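Local structure of penicillin-binding protein 2 (Pbp2) (Helicobacter pylori, 5LP5) at residues L299-Y307 against D399-I407; M257-A267 against T453-I463. The protein is probably a peptidoglycan transpeptidase that binds penicillin and takes part in cell wall synthesis and the upkeep of cell shape. All coordinates share one frame; numbering follows the deposited sequence.

Interaction 1: residues L299-Y307 against D399-I407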
loop_
_atom_site.group_PDB
_atom_site.type_symbol
_atom_site.label_atom_id
_atom_site.label_comp_id
_atom_site.label_asym_id
_atom_site.label_seq_id
_atom_site.Cartn_x
_atom_site.Cartn_y
_atom_site.Cartn_z
ATOM N N LEU A 299 20.253 -5.143 -16.048
ATOM C CA LEU A 299 21.271 -4.127 -16.217
ATOM C C LEU A 299 20.647 -2.746 -16.358
ATOM O O LEU A 299 19.790 -2.515 -17.227
ATOM C CB LEU A 299 22.145 -4.435 -17.428
ATOM C CG LEU A 299 23.345 -3.496 -17.641
ATOM C CD1 LEU A 299 24.381 -3.649 -16.546
ATOM C CD2 LEU A 299 23.997 -3.696 -19.003
ATOM N N ASN A 300 21.081 -1.854 -15.470
ATOM C CA ASN A 300 20.834 -0.441 -15.585
ATOM C C ASN A 300 21.875 0.122 -16.551
ATOM O O ASN A 300 23.054 0.208 -16.245
ATOM C CB ASN A 300 20.938 0.227 -14.209
ATOM C CG ASN A 300 20.624 1.714 -14.246
ATOM O OD1 ASN A 300 21.026 2.427 -15.163
ATOM N ND2 ASN A 300 19.898 2.183 -13.241
ATOM N N ARG A 301 21.420 0.512 -17.729
ATOM C CA ARG A 301 22.316 0.943 -18.774
ATOM C C ARG A 301 22.622 2.447 -18.798
ATOM O O ARG A 301 23.551 2.850 -19.489
ATOM C CB ARG A 301 21.727 0.525 -20.109
ATOM C CG ARG A 301 21.762 -0.977 -20.322
ATOM C CD ARG A 301 21.205 -1.337 -21.690
ATOM N NE ARG A 301 21.454 -2.732 -22.037
ATOM C CZ ARG A 301 20.795 -3.765 -21.518
ATOM N NH1 ARG A 301 19.828 -3.594 -20.591
ATOM N NH2 ARG A 301 21.107 -4.989 -21.917
ATOM N N PHE A 302 21.864 3.281 -18.077
ATOM C CA PHE A 302 22.188 4.713 -18.036
ATOM C C PHE A 302 23.181 5.094 -16.912
ATOM O O PHE A 302 23.854 6.126 -17.003
ATOM C CB PHE A 302 20.919 5.611 -18.018
ATOM C CG PHE A 302 19.987 5.381 -16.848
ATOM C CD1 PHE A 302 20.261 5.917 -15.592
ATOM C CD2 PHE A 302 18.810 4.650 -17.011
ATOM C CE1 PHE A 302 19.407 5.693 -14.514
ATOM C CE2 PHE A 302 17.956 4.437 -15.934
ATOM C CZ PHE A 302 18.256 4.963 -14.685
ATOM N N ALA A 303 23.272 4.245 -15.882
ATOM C CA ALA A 303 24.130 4.489 -14.702
ATOM C C ALA A 303 25.120 3.371 -14.353
ATOM O O ALA A 303 26.114 3.622 -13.665
ATOM C CB ALA A 303 23.258 4.767 -13.488
ATOM N N ASN A 304 24.848 2.142 -14.791
ATOM C CA ASN A 304 25.678 0.988 -14.409
ATOM C C ASN A 304 26.112 0.153 -15.611
ATOM O O ASN A 304 26.070 -1.082 -15.581
ATOM C CB ASN A 304 24.930 0.124 -13.391
ATOM C CG ASN A 304 24.708 0.853 -12.088
ATOM O OD1 ASN A 304 23.599 1.278 -11.762
ATOM N ND2 ASN A 304 25.783 1.045 -11.349
ATOM N N ALA A 305 26.529 0.851 -16.662
ATOM C CA ALA A 305 26.993 0.231 -17.906
ATOM C C ALA A 305 27.915 1.207 -18.587
ATOM O O ALA A 305 27.645 2.426 -18.602
ATOM C CB ALA A 305 25.844 -0.099 -18.834
ATOM N N LEU A 306 29.003 0.668 -19.133
ATOM C CA LEU A 306 30.068 1.464 -19.733
ATOM C C LEU A 306 30.182 1.183 -21.247
ATOM O O LEU A 306 30.126 0.041 -21.694
ATOM C CB LEU A 306 31.397 1.180 -19.018
ATOM C CG LEU A 306 31.598 1.753 -17.594
ATOM C CD1 LEU A 306 32.803 1.156 -16.868
ATOM C CD2 LEU A 306 31.703 3.279 -17.631
ATOM N N TYR A 307 30.315 2.245 -22.031
ATOM C CA TYR A 307 30.461 2.130 -23.475
ATOM C C TYR A 307 31.511 3.152 -23.937
ATOM O O TYR A 307 31.680 4.182 -23.295
ATOM C CB TYR A 307 29.149 2.440 -24.195
ATOM C CG TYR A 307 27.917 1.668 -23.766
ATOM C CD1 TYR A 307 27.073 2.155 -22.782
ATOM C CD2 TYR A 307 27.562 0.498 -24.399
ATOM C CE1 TYR A 307 25.933 1.467 -22.413
ATOM C CE2 TYR A 307 26.419 -0.194 -24.052
ATOM C CZ TYR A 307 25.598 0.300 -23.065
ATOM O OH TYR A 307 24.448 -0.375 -22.705
ATOM N N ASP A 399 20.984 10.478 -7.989
ATOM C CA ASP A 399 20.428 9.931 -6.755
ATOM C C ASP A 399 19.901 8.484 -6.921
ATOM O O ASP A 399 18.712 8.183 -6.719
ATOM C CB ASP A 399 19.381 10.887 -6.142
ATOM C CG ASP A 399 18.203 11.175 -7.062
ATOM O OD1 ASP A 399 18.308 11.016 -8.289
ATOM O OD2 ASP A 399 17.150 11.565 -6.540
ATOM N N LEU A 400 20.823 7.603 -7.309
ATOM C CA LEU A 400 20.621 6.160 -7.299
ATOM C C LEU A 400 21.825 5.555 -6.612
ATOM O O LEU A 400 22.824 6.239 -6.396
ATOM C CB LEU A 400 20.519 5.607 -8.721
ATOM C CG LEU A 400 19.282 5.946 -9.537
ATOM C CD1 LEU A 400 19.377 5.285 -10.912
ATOM C CD2 LEU A 400 18.054 5.474 -8.782
ATOM N N PRO A 401 21.743 4.262 -6.256
ATOM C CA PRO A 401 22.942 3.601 -5.742
ATOM C C PRO A 401 23.953 3.215 -6.841
ATOM O O PRO A 401 23.575 2.913 -7.984
ATOM C CB PRO A 401 22.383 2.348 -5.058
ATOM C CG PRO A 401 20.887 2.450 -5.112
ATOM C CD PRO A 401 20.573 3.373 -6.235
ATOM N N ASN A 402 25.225 3.241 -6.462
ATOM C CA ASN A 402 26.327 2.730 -7.278
ATOM C C ASN A 402 26.391 3.302 -8.676
ATOM O O ASN A 402 26.365 2.542 -9.618
ATOM C CB ASN A 402 26.245 1.201 -7.404
ATOM C CG ASN A 402 26.719 0.479 -6.164
ATOM O OD1 ASN A 402 25.986 0.338 -5.173
ATOM N ND2 ASN A 402 27.951 -0.028 -6.226
ATOM N N GLU A 403 26.497 4.616 -8.834
ATOM C CA GLU A 403 26.782 5.167 -10.160
ATOM C C GLU A 403 28.230 4.869 -10.567
ATOM O O GLU A 403 29.152 5.035 -9.778
ATOM C CB GLU A 403 26.551 6.665 -10.194
ATOM C CG GLU A 403 26.557 7.215 -11.603
ATOM C CD GLU A 403 26.586 8.718 -11.636
ATOM O OE1 GLU A 403 26.317 9.340 -10.588
ATOM O OE2 GLU A 403 26.882 9.268 -12.715
ATOM N N PHE A 404 28.419 4.423 -11.801
ATOM C CA PHE A 404 29.754 4.123 -12.318
ATOM C C PHE A 404 30.498 5.379 -12.737
ATOM O O PHE A 404 29.946 6.228 -13.425
ATOM C CB PHE A 404 29.651 3.203 -13.531
ATOM C CG PHE A 404 29.436 1.760 -13.193
ATOM C CD1 PHE A 404 29.139 1.357 -11.885
ATOM C CD2 PHE A 404 29.479 0.802 -14.194
ATOM C CE1 PHE A 404 28.933 0.032 -11.587
ATOM C CE2 PHE A 404 29.257 -0.524 -13.896
ATOM C CZ PHE A 404 28.998 -0.909 -12.591
ATOM N N VAL A 405 31.752 5.486 -12.321
ATOM C CA VAL A 405 32.693 6.428 -12.938
ATOM C C VAL A 405 33.247 5.767 -14.164
ATOM O O VAL A 405 33.311 4.527 -14.262
ATOM C CB VAL A 405 33.890 6.828 -12.027
ATOM C CG1 VAL A 405 33.393 7.568 -10.788
ATOM C CG2 VAL A 405 34.763 5.627 -11.644
ATOM N N GLY A 406 33.692 6.590 -15.089
ATOM C CA GLY A 406 34.238 6.049 -16.310
ATOM C C GLY A 406 35.708 5.716 -16.209
ATOM O O GLY A 406 36.232 5.385 -15.149
ATOM N N ILE A 407 36.342 5.785 -17.364
ATOM C CA ILE A 407 37.767 5.784 -17.479
ATOM C C ILE A 407 38.093 6.794 -18.548
ATOM O O ILE A 407 37.730 6.607 -19.706
ATOM C CB ILE A 407 38.287 4.412 -17.936
ATOM C CG1 ILE A 407 38.123 3.396 -16.810
ATOM C CG2 ILE A 407 39.750 4.508 -18.345
ATOM C CD1 ILE A 407 38.286 1.968 -17.268
#
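An Asx motif running from Asn300 to Ala303 brings Ala303 and Asn304 against Phe404; it turns segment 299-307, part of the loop leading to helix 314-324, at whose start lies an SxxK pattern, consistent with the nucleophile region of a penicillin-binding transpeptidase. In this motif Asn300 OD1 accepts a hydrogen bond from Ala303 N (3.0 Å), the donor standing 39° out of the carbonyl plane, and the same oxygen lies over the centre of one face of the Phe302 ring. The turn presents Ala303 O to segment 399-407, where Phe404 N donates to it at 3.1 Å in a nearly straight bond (169°).

The Phe404 ring then passes beneath the next residue. Asn304 CA sits over its face, 3.9 Å from the ring centroid, in a CH-pi contact, while the Asn304 amide stands perpendicular to the ring plane. With CG beside its own backbone N (chi1 -65°), Asn304 directs ND2 to the carbonyl oxygen of Asn402; this hydrogen bond is modelled implausibly short, so its exact length is doubtful. Leu306 approaches the Phe404 ring from its edge, CG to CD2 at 4.1 Å, and its CD2 branch reaches on to Gly406 CA (4.0 Å). On the far side of Asn304, Leu400 pushes its CD1 methyl against the edge of the Phe302 ring at CE1 (3.6 Å), the two side chains crossing at about a right angle.

Glu403 turns its carboxylate back into its own loop, where OE2 bonds Thr396 and OE1 takes the backbone NH groups of Gly397 and Val398. Helix 441-453 packs against the contact through Leu442, which touches Phe302, Ala303 and Glu403; Leu400 rests on Ile191 of helix 190-194, and Ile407 leans on helix 411-418.

Interaction 2: residues M257-A267 against T453-I463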
loop_
_atom_site.group_PDB
_atom_site.type_symbol
_atom_site.label_atom_id
_atom_site.label_comp_id
_atom_site.label_asym_id
_atom_site.label_seq_id
_atom_site.Cartn_x
_atom_site.Cartn_y
_atom_site.Cartn_z
ATOM N N MET A 257 16.778 15.605 -19.905
ATOM C CA MET A 257 17.128 16.356 -18.711
ATOM C C MET A 257 16.966 17.857 -18.829
ATOM O O MET A 257 17.467 18.479 -19.743
ATOM C CB MET A 257 18.561 16.066 -18.316
ATOM C CG MET A 257 18.984 16.794 -17.046
ATOM S SD MET A 257 20.688 16.506 -16.537
ATOM C CE MET A 257 21.614 17.305 -17.840
ATOM N N ASP A 258 16.280 18.438 -17.857
ATOM C CA ASP A 258 16.239 19.889 -17.683
ATOM C C ASP A 258 17.658 20.374 -17.375
ATOM O O ASP A 258 18.165 20.170 -16.276
ATOM C CB ASP A 258 15.287 20.219 -16.531
ATOM C CG ASP A 258 15.041 21.701 -16.366
ATOM O OD1 ASP A 258 15.966 22.487 -16.662
ATOM O OD2 ASP A 258 13.930 22.081 -15.907
ATOM N N ALA A 259 18.284 21.020 -18.351
ATOM C CA ALA A 259 19.701 21.386 -18.267
ATOM C C ALA A 259 20.017 22.578 -17.343
ATOM O O ALA A 259 21.194 22.946 -17.173
ATOM C CB ALA A 259 20.243 21.656 -19.669
ATOM N N GLU A 260 18.975 23.174 -16.755
ATOM C CA GLU A 260 19.126 24.306 -15.826
ATOM C C GLU A 260 19.162 23.907 -14.354
ATOM O O GLU A 260 19.672 24.672 -13.533
ATOM C CB GLU A 260 17.994 25.318 -16.021
ATOM C CG GLU A 260 18.018 26.022 -17.368
ATOM C CD GLU A 260 16.808 26.898 -17.608
ATOM O OE1 GLU A 260 15.670 26.418 -17.381
ATOM O OE2 GLU A 260 17.012 28.056 -18.034
ATOM N N ASN A 261 18.599 22.742 -14.015
ATOM C CA ASN A 261 18.604 22.237 -12.626
ATOM C C ASN A 261 18.921 20.746 -12.444
ATOM O O ASN A 261 19.159 20.299 -11.320
ATOM C CB ASN A 261 17.260 22.529 -11.960
ATOM C CG ASN A 261 16.092 21.839 -12.649
ATOM O OD1 ASN A 261 16.243 20.798 -13.280
ATOM N ND2 ASN A 261 14.921 22.418 -12.515
ATOM N N GLY A 262 18.875 19.975 -13.523
ATOM C CA GLY A 262 19.295 18.571 -13.477
ATOM C C GLY A 262 18.191 17.547 -13.322
ATOM O O GLY A 262 18.459 16.382 -13.058
ATOM N N GLU A 263 16.945 17.977 -13.477
ATOM C CA GLU A 263 15.821 17.071 -13.344
ATOM C C GLU A 263 15.784 16.107 -14.539
ATOM O O GLU A 263 15.911 16.521 -15.692
ATOM C CB GLU A 263 14.502 17.843 -13.214
ATOM C CG GLU A 263 14.272 18.449 -11.835
ATOM C CD GLU A 263 12.921 19.145 -11.675
ATOM O OE1 GLU A 263 12.234 19.393 -12.696
ATOM O OE2 GLU A 263 12.554 19.439 -10.508
ATOM N N LEU A 264 15.631 14.819 -14.242
ATOM C CA LEU A 264 15.467 13.809 -15.270
ATOM C C LEU A 264 13.972 13.578 -15.545
ATOM O O LEU A 264 13.206 13.168 -14.671
ATOM C CB LEU A 264 16.144 12.510 -14.850
ATOM C CG LEU A 264 17.656 12.651 -14.685
ATOM C CD1 LEU A 264 18.222 11.436 -13.995
ATOM C CD2 LEU A 264 18.355 12.888 -16.019
ATOM N N LEU A 265 13.559 13.874 -16.769
ATOM C CA LEU A 265 12.201 13.659 -17.186
ATOM C C LEU A 265 12.053 12.260 -17.782
ATOM O O LEU A 265 10.998 11.665 -17.692
ATOM C CB LEU A 265 11.783 14.726 -18.199
ATOM C CG LEU A 265 11.880 16.206 -17.775
ATOM C CD1 LEU A 265 11.516 17.158 -18.913
ATOM C CD2 LEU A 265 10.999 16.494 -16.578
ATOM N N VAL A 266 13.109 11.750 -18.401
ATOM C CA VAL A 266 13.157 10.368 -18.861
ATOM C C VAL A 266 14.456 9.712 -18.408
ATOM O O VAL A 266 15.480 10.370 -18.268
ATOM C CB VAL A 266 13.079 10.298 -20.390
ATOM C CG1 VAL A 266 13.141 8.865 -20.874
ATOM C CG2 VAL A 266 11.800 10.966 -20.879
ATOM N N ALA A 267 14.384 8.405 -18.172
ATOM C CA ALA A 267 15.535 7.538 -17.912
ATOM C C ALA A 267 15.112 6.096 -18.226
ATOM O O ALA A 267 14.594 5.354 -17.368
ATOM C CB ALA A 267 16.004 7.668 -16.481
ATOM N N THR A 453 24.590 24.862 -21.879
ATOM C CA THR A 453 24.281 25.835 -20.826
ATOM C C THR A 453 25.470 26.683 -20.400
ATOM O O THR A 453 25.298 27.843 -20.058
ATOM C CB THR A 453 23.754 25.143 -19.539
ATOM O OG1 THR A 453 22.793 24.134 -19.876
ATOM C CG2 THR A 453 23.106 26.158 -18.590
ATOM N N GLY A 454 26.666 26.103 -20.383
ATOM C CA GLY A 454 27.837 26.770 -19.805
ATOM C C GLY A 454 28.043 26.419 -18.341
ATOM O O GLY A 454 29.071 26.789 -17.719
ATOM N N LYS A 455 27.072 25.684 -17.791
ATOM C CA LYS A 455 27.169 25.158 -16.434
ATOM C C LYS A 455 26.664 23.726 -16.375
ATOM O O LYS A 455 25.888 23.287 -17.243
ATOM C CB LYS A 455 26.430 26.066 -15.448
ATOM C CG LYS A 455 27.088 27.433 -15.324
ATOM C CD LYS A 455 26.338 28.339 -14.384
ATOM C CE LYS A 455 26.837 29.769 -14.496
ATOM N NZ LYS A 455 26.493 30.562 -13.278
ATOM N N LEU A 456 27.128 23.019 -15.343
ATOM C CA LEU A 456 26.999 21.555 -15.234
ATOM C C LEU A 456 25.898 21.093 -14.275
ATOM O O LEU A 456 25.949 21.331 -13.065
ATOM C CB LEU A 456 28.334 20.948 -14.781
ATOM C CG LEU A 456 28.415 19.419 -14.731
ATOM C CD1 LEU A 456 28.248 18.802 -16.116
ATOM C CD2 LEU A 456 29.734 18.999 -14.101
ATOM N N ALA A 457 24.922 20.400 -14.824
ATOM C CA ALA A 457 23.792 19.953 -14.036
ATOM C C ALA A 457 24.112 18.629 -13.373
ATOM O O ALA A 457 24.695 17.748 -13.992
ATOM C CB ALA A 457 22.577 19.792 -14.939
ATOM N N THR A 458 23.733 18.494 -12.113
ATOM C CA THR A 458 23.709 17.186 -11.455
ATOM C C THR A 458 22.360 16.523 -11.751
ATOM O O THR A 458 21.336 16.986 -11.212
ATOM C CB THR A 458 23.869 17.327 -9.930
ATOM O OG1 THR A 458 25.156 17.872 -9.637
ATOM C CG2 THR A 458 23.740 16.005 -9.242
ATOM N N PRO A 459 22.343 15.450 -12.601
ATOM C CA PRO A 459 21.067 14.769 -12.881
ATOM C C PRO A 459 20.509 14.167 -11.629
ATOM O O PRO A 459 21.279 13.692 -10.805
ATOM C CB PRO A 459 21.449 13.665 -13.868
ATOM C CG PRO A 459 22.755 14.096 -14.444
ATOM C CD PRO A 459 23.455 14.813 -13.327
ATOM N N HIS A 460 19.195 14.219 -11.456
ATOM C CA HIS A 460 18.572 13.649 -10.273
ATOM C C HIS A 460 17.139 13.352 -10.588
ATOM O O HIS A 460 16.638 13.809 -11.591
ATOM C CB HIS A 460 18.713 14.564 -9.041
ATOM C CG HIS A 460 18.114 15.921 -9.214
ATOM N ND1 HIS A 460 18.753 16.935 -9.892
ATOM C CD2 HIS A 460 16.945 16.440 -8.771
ATOM C CE1 HIS A 460 17.991 18.016 -9.877
ATOM N NE2 HIS A 460 16.891 17.743 -9.196
ATOM N N PHE A 461 16.513 12.537 -9.746
ATOM C CA PHE A 461 15.127 12.113 -9.921
ATOM C C PHE A 461 14.201 12.748 -8.882
ATOM O O PHE A 461 13.048 13.048 -9.176
ATOM C CB PHE A 461 15.018 10.600 -9.816
ATOM C CG PHE A 461 15.619 9.869 -10.982
ATOM C CD1 PHE A 461 14.912 9.710 -12.162
ATOM C CD2 PHE A 461 16.894 9.342 -10.896
ATOM C CE1 PHE A 461 15.455 9.028 -13.227
ATOM C CE2 PHE A 461 17.448 8.659 -11.954
ATOM C CZ PHE A 461 16.728 8.506 -13.121
ATOM N N ALA A 462 14.685 12.941 -7.663
ATOM C CA ALA A 462 13.860 13.482 -6.598
ATOM C C ALA A 462 13.693 15.007 -6.730
ATOM O O ALA A 462 14.647 15.766 -6.538
ATOM C CB ALA A 462 14.465 13.127 -5.252
ATOM N N ILE A 463 12.473 15.458 -7.024
ATOM C CA ILE A 463 12.233 16.883 -7.249
ATOM C C ILE A 463 12.676 17.718 -6.069
ATOM O O ILE A 463 13.213 18.791 -6.255
ATOM C CB ILE A 463 10.757 17.186 -7.596
ATOM C CG1 ILE A 463 10.464 16.701 -9.020
ATOM C CG2 ILE A 463 10.481 18.686 -7.506
ATOM C CD1 ILE A 463 9.041 16.910 -9.497
HETATM O O HOH W 1 21.932 20.188 -10.733
#
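The His460 ring carries Glu263 CA over one face, offset toward the rim, and has the carbonyl oxygens of Asn261, Thr458 and Ala462 at its edge, in the ring plane. Phe461 has the Leu264 CD1 methyl over a face, 3.6 Å from the centroid in a CH-pi contact, and Ala267 CB at its edge, 3.5 Å from CZ. With CG lodged between its backbone N and carbonyl carbon (chi1 59°), His460 folds its ring back against the turn at 261-263, and ND1 donates to Thr458 O at 2.9 Å, in the plane of both groups.

The backbones form a single parallel bridge: His460 N bonds Gly262 O (2.8 Å) and Leu264 N bonds His460 O (3.0 Å), placing the loop beside strand 264-270, outermost in its sheet. Pro459 is flanked by Leu264 CD2 at its CB and by Met257 SD at its CG (3.8 Å), while Met257 CE reaches Ala457 CB. A water joins Asn261 O to Thr458 N.

Since ND1 donates, a neutral imidazole would leave NE2 unprotonated. Glu263 salt-bridges Arg59 through OE1; Glu263 OE2, 4.8 Å from His460 NE2, could at most weakly favour a second proton, which the arginine would probably offset.

How the interactions relate
Interaction 2 is the more deeply buried: most of its touching residues are buried and none is exposed, whereas interaction 1 is only partly buried and reaches the surface around Asn402 and Val405. Along the chain, interaction 1 is nested inside the loop that interaction 2 closes. Both involve the surroundings of helix 441-453, but one joins two loops and the other lays a loop along a sheet edge. The first has one backbone bond plus a side-chain amide bond to a carbonyl; the second has the two backbone bonds of a parallel bridge, with more apolar packing. They touch directly: Asp399 probably hydrogen-bonds the backbone nitrogens of Phe461 and Ala462, and the Phe302 ring packs near Ala267 O.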